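Local coordinates for protein dual function macrocyclase-peptidase POPB (Galerina marginata, PDB 5N4B) that cleaves peptide bonds after proline and macrocyclises the resulting peptide intermediate in the biosynthesis of the amanitin toxins, at residues L216-P221 and R233-C238; A491-G496 and K571-G576. The protein carries 1 engineered substitution. All coordinates share one frame; numbering follows the deposited sequence.

Contact 1: L216-P221 and R233-C238; sequences LYQRYP and RNAMMC
An antiparallel strand pairing joins the second and third strands, 214-219 and 236-241, of a four-stranded sheet in the beta-propeller domain. Four backbone hydrogen bonds tie it: Tyr217 and Cys238 exchange N-H and C=O, as do Arg219 and Met236, with Arg219 N to Met236 O the straightest (2.9 Å, 166°). Between them Gln218 faces Met237 as a non-hydrogen-bonded pair. On the face of Tyr217, Arg219, Met236 and Cys238, the Tyr217 ring takes the crowded position between N and carbonyl carbon (chi1 71°), which lays CZ 3.6 Å from Cys238 CB; Tyr217 OH is held by Asp249 and Gln246. Cys238 SG makes an oblique sulfur-aromatic contact with that ring, 5.2 Å from its centroid, and touches Arg219 CG at 3.7 Å. Such a four-stranded antiparallel sheet is one blade of the propeller, and the neighbouring strand 262-267 packs against the other face, that of Gln218 and Met237. There Gln218 extends past Ala235, OE1 lying 3.4 Å from Ala235 CB and accepting from Tyr263 N. At the strand end Arg219, bent at chi3, grips Tyr220 O with both NE and NH2 in its guanidinium plane, while Met236 CE sits 3.6 Å from Tyr220 C. The Tyr220 ring receives Ala235 CA over one face and Arg233 O at its edge, CD1 to O 3.4 Å; its side chain is about 8 Å from that of the catalytic His699.

Contact 2: A491-G496 and K571-G576; sequences AAIQYG and KVAING
Tyr495 and Asn575, paired in register on one face, both set CG anti to the backbone N (Tyr495 chi1 -176°), and ring and amide cross obliquely, their planes 44° apart. Tyr495 CD1 comes 3.7 Å from Asn575 OD1, and closer still, 3.2 Å, to the backbone Asn575 O. Gln494, its CG also anti to N and the chain extended beyond, runs along the opposite face beside Ile574, with Gln494 CB 4.0 Å from Ile574 CG2. Its side chain crosses Val572 obliquely, OE1 against CG1. Ile493 CG1 reaches Ala573 CB at 4.1 Å on the Tyr495 face. Between the two faces, five backbone hydrogen bonds alternate along the parallel ladder, from Ala492 N to Lys571 O through to Gly496 N to Asn575 O; the straightest is Ala573 N to Ala492 O (2.8 Å, 178°). Strands 492-495 and 572-577 lie in the mixed eight-stranded sheet of the alpha/beta-hydrolase domain, with helix 705-722 on the Ile493 and Asn575 face and helix 548-563 on that of Gln494 and Ile574. Just past the end of strand 572-577 comes residue 578, the catalytic serine position, an engineered alanine here. Buried polar ends are satisfied by the surroundings, Gln494 NE2 by Phe554 O, Asn575 ND2 by Val600 O and Glu602, and Asn575 OD1 by Lys715, while at the C-terminal end Tyr495 OH hydrogen-bonds the backbone of the bound peptide and Asn575 touches one of its polar side chains, near the catalytic position.

Overall arrangement
Contact 1 belongs to the propeller and contact 2 to the hydrolase domain; they lie on opposite sides of the chain's centre, with centres 40 Å apart and nearest atoms about 24 Å apart, and share no strand. The 216-221/233-238 pair is partly buried and joins strands adjacent in sequence order; its segments are 11 residues apart, with no helix or strand between. The 491-496/571-576 pair is almost wholly buried between helices, and its segments are separated by 74 residues, including another strand and several helices. Sulfur, aromatic and guanidinium groups dominate the first contact; aliphatic side chains, two buried amides and one tyrosine mark the second. Each has an end near a different member of the catalytic triad.

Contact 1: L216-P221 and R233-C238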
loop_
_atom_site.group_PDB
_atom_site.type_symbol
_atom_site.label_atom_id
_atom_site.label_comp_id
_atom_site.label_asym_id
_atom_site.label_seq_id
_atom_site.Cartn_x
_atom_site.Cartn_y
_atom_site.Cartn_z
ATOM N N LEU A 216 -10.489 0.044 20.509
ATOM C CA LEU A 216 -9.642 1.219 20.378
ATOM C C LEU A 216 -9.535 1.610 18.918
ATOM O O LEU A 216 -9.493 0.752 18.025
ATOM C CB LEU A 216 -8.231 0.978 20.934
ATOM C CG LEU A 216 -8.234 0.747 22.454
ATOM C CD1 LEU A 216 -8.121 -0.702 22.771
ATOM C CD2 LEU A 216 -7.228 1.526 23.123
ATOM N N TYR A 217 -9.437 2.911 18.680
ATOM C CA TYR A 217 -9.363 3.519 17.357
ATOM C C TYR A 217 -8.754 4.910 17.497
ATOM O O TYR A 217 -8.936 5.587 18.512
ATOM C CB TYR A 217 -10.759 3.598 16.732
ATOM C CG TYR A 217 -11.652 4.610 17.390
ATOM C CD1 TYR A 217 -12.284 4.354 18.613
ATOM C CD2 TYR A 217 -11.777 5.857 16.849
ATOM C CE1 TYR A 217 -13.040 5.317 19.231
ATOM C CE2 TYR A 217 -12.523 6.838 17.478
ATOM C CZ TYR A 217 -13.132 6.573 18.676
ATOM O OH TYR A 217 -13.870 7.576 19.318
ATOM N N GLN A 218 -8.047 5.342 16.454
ATOM C CA GLN A 218 -7.472 6.678 16.413
ATOM C C GLN A 218 -8.450 7.638 15.755
ATOM O O GLN A 218 -8.996 7.362 14.680
ATOM C CB GLN A 218 -6.158 6.693 15.666
ATOM C CG GLN A 218 -5.563 8.109 15.601
ATOM C CD GLN A 218 -4.155 8.057 15.118
ATOM O OE1 GLN A 218 -3.230 8.255 15.890
ATOM N NE2 GLN A 218 -3.957 7.713 13.849
ATOM N N ARG A 219 -8.655 8.772 16.383
ATOM C CA ARG A 219 -9.459 9.791 15.747
ATOM C C ARG A 219 -8.835 11.172 15.877
ATOM O O ARG A 219 -7.861 11.399 16.594
ATOM C CB ARG A 219 -10.867 9.836 16.267
ATOM C CG ARG A 219 -10.841 10.105 17.742
ATOM C CD ARG A 219 -12.096 10.748 18.198
ATOM N NE ARG A 219 -12.326 12.075 17.626
ATOM C CZ ARG A 219 -13.373 12.809 17.943
ATOM N NH1 ARG A 219 -14.265 12.341 18.816
ATOM N NH2 ARG A 219 -13.504 13.990 17.382
ATOM N N TYR A 220 -9.392 12.068 15.133
ATOM C CA TYR A 220 -8.938 13.439 15.029
ATOM C C TYR A 220 -9.983 14.407 15.542
ATOM O O TYR A 220 -11.142 14.021 15.719
ATOM C CB TYR A 220 -8.569 13.735 13.590
ATOM C CG TYR A 220 -7.263 13.074 13.236
ATOM C CD1 TYR A 220 -6.056 13.737 13.445
ATOM C CD2 TYR A 220 -7.216 11.762 12.793
ATOM C CE1 TYR A 220 -4.844 13.151 13.142
ATOM C CE2 TYR A 220 -5.994 11.170 12.509
ATOM C CZ TYR A 220 -4.833 11.872 12.688
ATOM O OH TYR A 220 -3.622 11.231 12.394
ATOM N N PRO A 221 -9.623 15.668 15.780
ATOM C CA PRO A 221 -10.622 16.627 16.236
ATOM C C PRO A 221 -11.709 16.796 15.203
ATOM O O PRO A 221 -11.439 16.779 13.993
ATOM C CB PRO A 221 -9.818 17.914 16.418
ATOM C CG PRO A 221 -8.399 17.424 16.711
ATOM C CD PRO A 221 -8.253 16.204 15.840
ATOM N N ARG A 233 -4.124 16.671 12.593
ATOM C CA ARG A 233 -3.255 16.972 13.724
ATOM C C ARG A 233 -3.997 16.655 15.012
ATOM O O ARG A 233 -5.227 16.588 15.063
ATOM C CB ARG A 233 -2.775 18.426 13.724
ATOM C CG ARG A 233 -1.902 18.781 12.570
ATOM C CD ARG A 233 -0.536 18.144 12.732
ATOM N NE ARG A 233 0.409 18.596 11.710
ATOM C CZ ARG A 233 0.574 18.028 10.518
ATOM N NH1 ARG A 233 -0.136 16.959 10.147
ATOM N NH2 ARG A 233 1.465 18.550 9.687
ATOM N N ASN A 234 -3.227 16.508 16.091
ATOM C CA ASN A 234 -3.795 16.282 17.412
ATOM C C ASN A 234 -4.623 14.997 17.458
ATOM O O ASN A 234 -5.686 14.925 18.088
ATOM C CB ASN A 234 -4.602 17.498 17.903
ATOM C CG ASN A 234 -3.737 18.715 18.091
ATOM O OD1 ASN A 234 -2.993 18.848 19.096
ATOM N ND2 ASN A 234 -3.772 19.568 17.130
ATOM N N ALA A 235 -4.034 13.937 16.904
ATOM C CA ALA A 235 -4.632 12.605 16.996
ATOM C C ALA A 235 -4.815 12.173 18.436
ATOM O O ALA A 235 -4.036 12.521 19.346
ATOM C CB ALA A 235 -3.752 11.575 16.304
ATOM N N MET A 236 -5.840 11.376 18.634
ATOM C CA MET A 236 -6.194 10.817 19.930
ATOM C C MET A 236 -6.419 9.328 19.747
ATOM O O MET A 236 -7.192 8.910 18.875
ATOM C CB MET A 236 -7.521 11.415 20.460
ATOM C CG MET A 236 -7.471 12.896 20.706
ATOM S SD MET A 236 -9.101 13.651 20.765
ATOM C CE MET A 236 -9.331 13.932 19.009
ATOM N N MET A 237 -5.805 8.516 20.589
ATOM C CA MET A 237 -6.190 7.115 20.680
ATOM C C MET A 237 -7.342 7.012 21.673
ATOM O O MET A 237 -7.226 7.438 22.826
ATOM C CB MET A 237 -5.008 6.239 21.097
ATOM C CG MET A 237 -5.328 4.770 21.201
ATOM S SD MET A 237 -5.933 3.985 19.714
ATOM C CE MET A 237 -4.520 4.218 18.656
ATOM N N CYS A 238 -8.446 6.455 21.228
ATOM C CA CYS A 238 -9.685 6.450 21.966
ATOM C C CYS A 238 -10.223 5.042 22.086
ATOM O O CYS A 238 -9.795 4.120 21.358
ATOM C CB CYS A 238 -10.742 7.303 21.264
ATOM S SG CYS A 238 -10.345 9.062 21.252
#

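Contact 2: A491-G496 and K571-G576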
loop_
_atom_site.group_PDB
_atom_site.type_symbol
_atom_site.label_atom_id
_atom_site.label_comp_id
_atom_site.label_asym_id
_atom_site.label_seq_id
_atom_site.Cartn_x
_atom_site.Cartn_y
_atom_site.Cartn_z
ATOM N N ALA A 491 9.799 -5.008 -25.764
ATOM C CA ALA A 491 9.621 -3.835 -24.942
ATOM C C ALA A 491 9.575 -4.253 -23.481
ATOM O O ALA A 491 9.284 -5.399 -23.150
ATOM C CB ALA A 491 8.290 -3.142 -25.291
ATOM N N ALA A 492 9.849 -3.311 -22.598
ATOM C CA ALA A 492 9.833 -3.572 -21.172
ATOM C C ALA A 492 8.999 -2.519 -20.470
ATOM O O ALA A 492 9.064 -1.343 -20.831
ATOM C CB ALA A 492 11.266 -3.568 -20.588
ATOM N N ILE A 493 8.183 -2.943 -19.513
ATOM C CA ILE A 493 7.595 -2.038 -18.542
ATOM C C ILE A 493 8.314 -2.259 -17.236
ATOM O O ILE A 493 8.346 -3.384 -16.712
ATOM C CB ILE A 493 6.089 -2.172 -18.409
ATOM C CG1 ILE A 493 5.468 -1.433 -19.604
ATOM C CG2 ILE A 493 5.644 -1.551 -17.126
ATOM C CD1 ILE A 493 5.654 -1.993 -20.913
ATOM N N GLN A 494 8.924 -1.193 -16.737
ATOM C CA GLN A 494 9.746 -1.216 -15.536
ATOM C C GLN A 494 9.022 -0.439 -14.449
ATOM O O GLN A 494 8.716 0.752 -14.619
ATOM C CB GLN A 494 11.125 -0.625 -15.821
ATOM C CG GLN A 494 12.055 -0.587 -14.657
ATOM C CD GLN A 494 13.388 -0.028 -14.994
ATOM O OE1 GLN A 494 14.036 -0.520 -15.912
ATOM N NE2 GLN A 494 13.811 1.026 -14.310
ATOM N N TYR A 495 8.755 -1.112 -13.342
ATOM C CA TYR A 495 7.907 -0.588 -12.286
ATOM C C TYR A 495 8.727 -0.376 -11.040
ATOM O O TYR A 495 9.597 -1.187 -10.724
ATOM C CB TYR A 495 6.801 -1.614 -11.979
ATOM C CG TYR A 495 5.784 -1.168 -10.975
ATOM C CD1 TYR A 495 4.952 -0.095 -11.244
ATOM C CD2 TYR A 495 5.660 -1.794 -9.769
ATOM C CE1 TYR A 495 4.018 0.363 -10.309
ATOM C CE2 TYR A 495 4.727 -1.355 -8.826
ATOM C CZ TYR A 495 3.913 -0.272 -9.107
ATOM O OH TYR A 495 2.974 0.174 -8.183
ATOM N N GLY A 496 8.451 0.686 -10.311
ATOM C CA GLY A 496 9.146 0.921 -9.063
ATOM C C GLY A 496 8.351 1.765 -8.088
ATOM O O GLY A 496 7.385 2.443 -8.443
ATOM N N LYS A 571 12.888 1.121 -25.799
ATOM C CA LYS A 571 11.614 0.479 -25.529
ATOM C C LYS A 571 11.422 0.075 -24.069
ATOM O O LYS A 571 10.694 -0.859 -23.790
ATOM C CB LYS A 571 11.384 -0.691 -26.480
ATOM C CG LYS A 571 11.339 -0.299 -27.997
ATOM C CD LYS A 571 10.634 -1.433 -28.746
ATOM C CE LYS A 571 10.600 -1.277 -30.278
ATOM N NZ LYS A 571 10.290 0.133 -30.672
ATOM N N VAL A 572 12.067 0.792 -23.147
ATOM C CA VAL A 572 11.786 0.650 -21.711
ATOM C C VAL A 572 10.848 1.776 -21.298
ATOM O O VAL A 572 11.190 2.952 -21.419
ATOM C CB VAL A 572 13.052 0.685 -20.850
ATOM C CG1 VAL A 572 12.667 0.472 -19.401
ATOM C CG2 VAL A 572 14.095 -0.361 -21.299
ATOM N N ALA A 573 9.675 1.426 -20.816
ATOM C CA ALA A 573 8.703 2.350 -20.263
ATOM C C ALA A 573 8.731 2.214 -18.758
ATOM O O ALA A 573 9.001 1.126 -18.242
ATOM C CB ALA A 573 7.299 2.041 -20.749
ATOM N N ILE A 574 8.470 3.298 -18.055
ATOM C CA ILE A 574 8.489 3.276 -16.596
ATOM C C ILE A 574 7.158 3.717 -16.022
ATOM O O ILE A 574 6.451 4.563 -16.593
ATOM C CB ILE A 574 9.653 4.082 -15.979
ATOM C CG1 ILE A 574 9.692 5.501 -16.500
ATOM C CG2 ILE A 574 10.998 3.364 -16.218
ATOM C CD1 ILE A 574 10.765 6.403 -15.822
ATOM N N ASN A 575 6.834 3.151 -14.853
ATOM C CA ASN A 575 5.566 3.385 -14.184
ATOM C C ASN A 575 5.770 3.251 -12.683
ATOM O O ASN A 575 6.587 2.439 -12.228
ATOM C CB ASN A 575 4.551 2.348 -14.709
ATOM C CG ASN A 575 3.173 2.412 -14.068
ATOM O OD1 ASN A 575 2.644 1.362 -13.678
ATOM N ND2 ASN A 575 2.571 3.577 -13.981
ATOM N N GLY A 576 5.034 4.074 -11.924
ATOM C CA GLY A 576 5.050 4.017 -10.466
ATOM C C GLY A 576 4.042 5.013 -9.943
ATOM O O GLY A 576 3.579 5.889 -10.679
#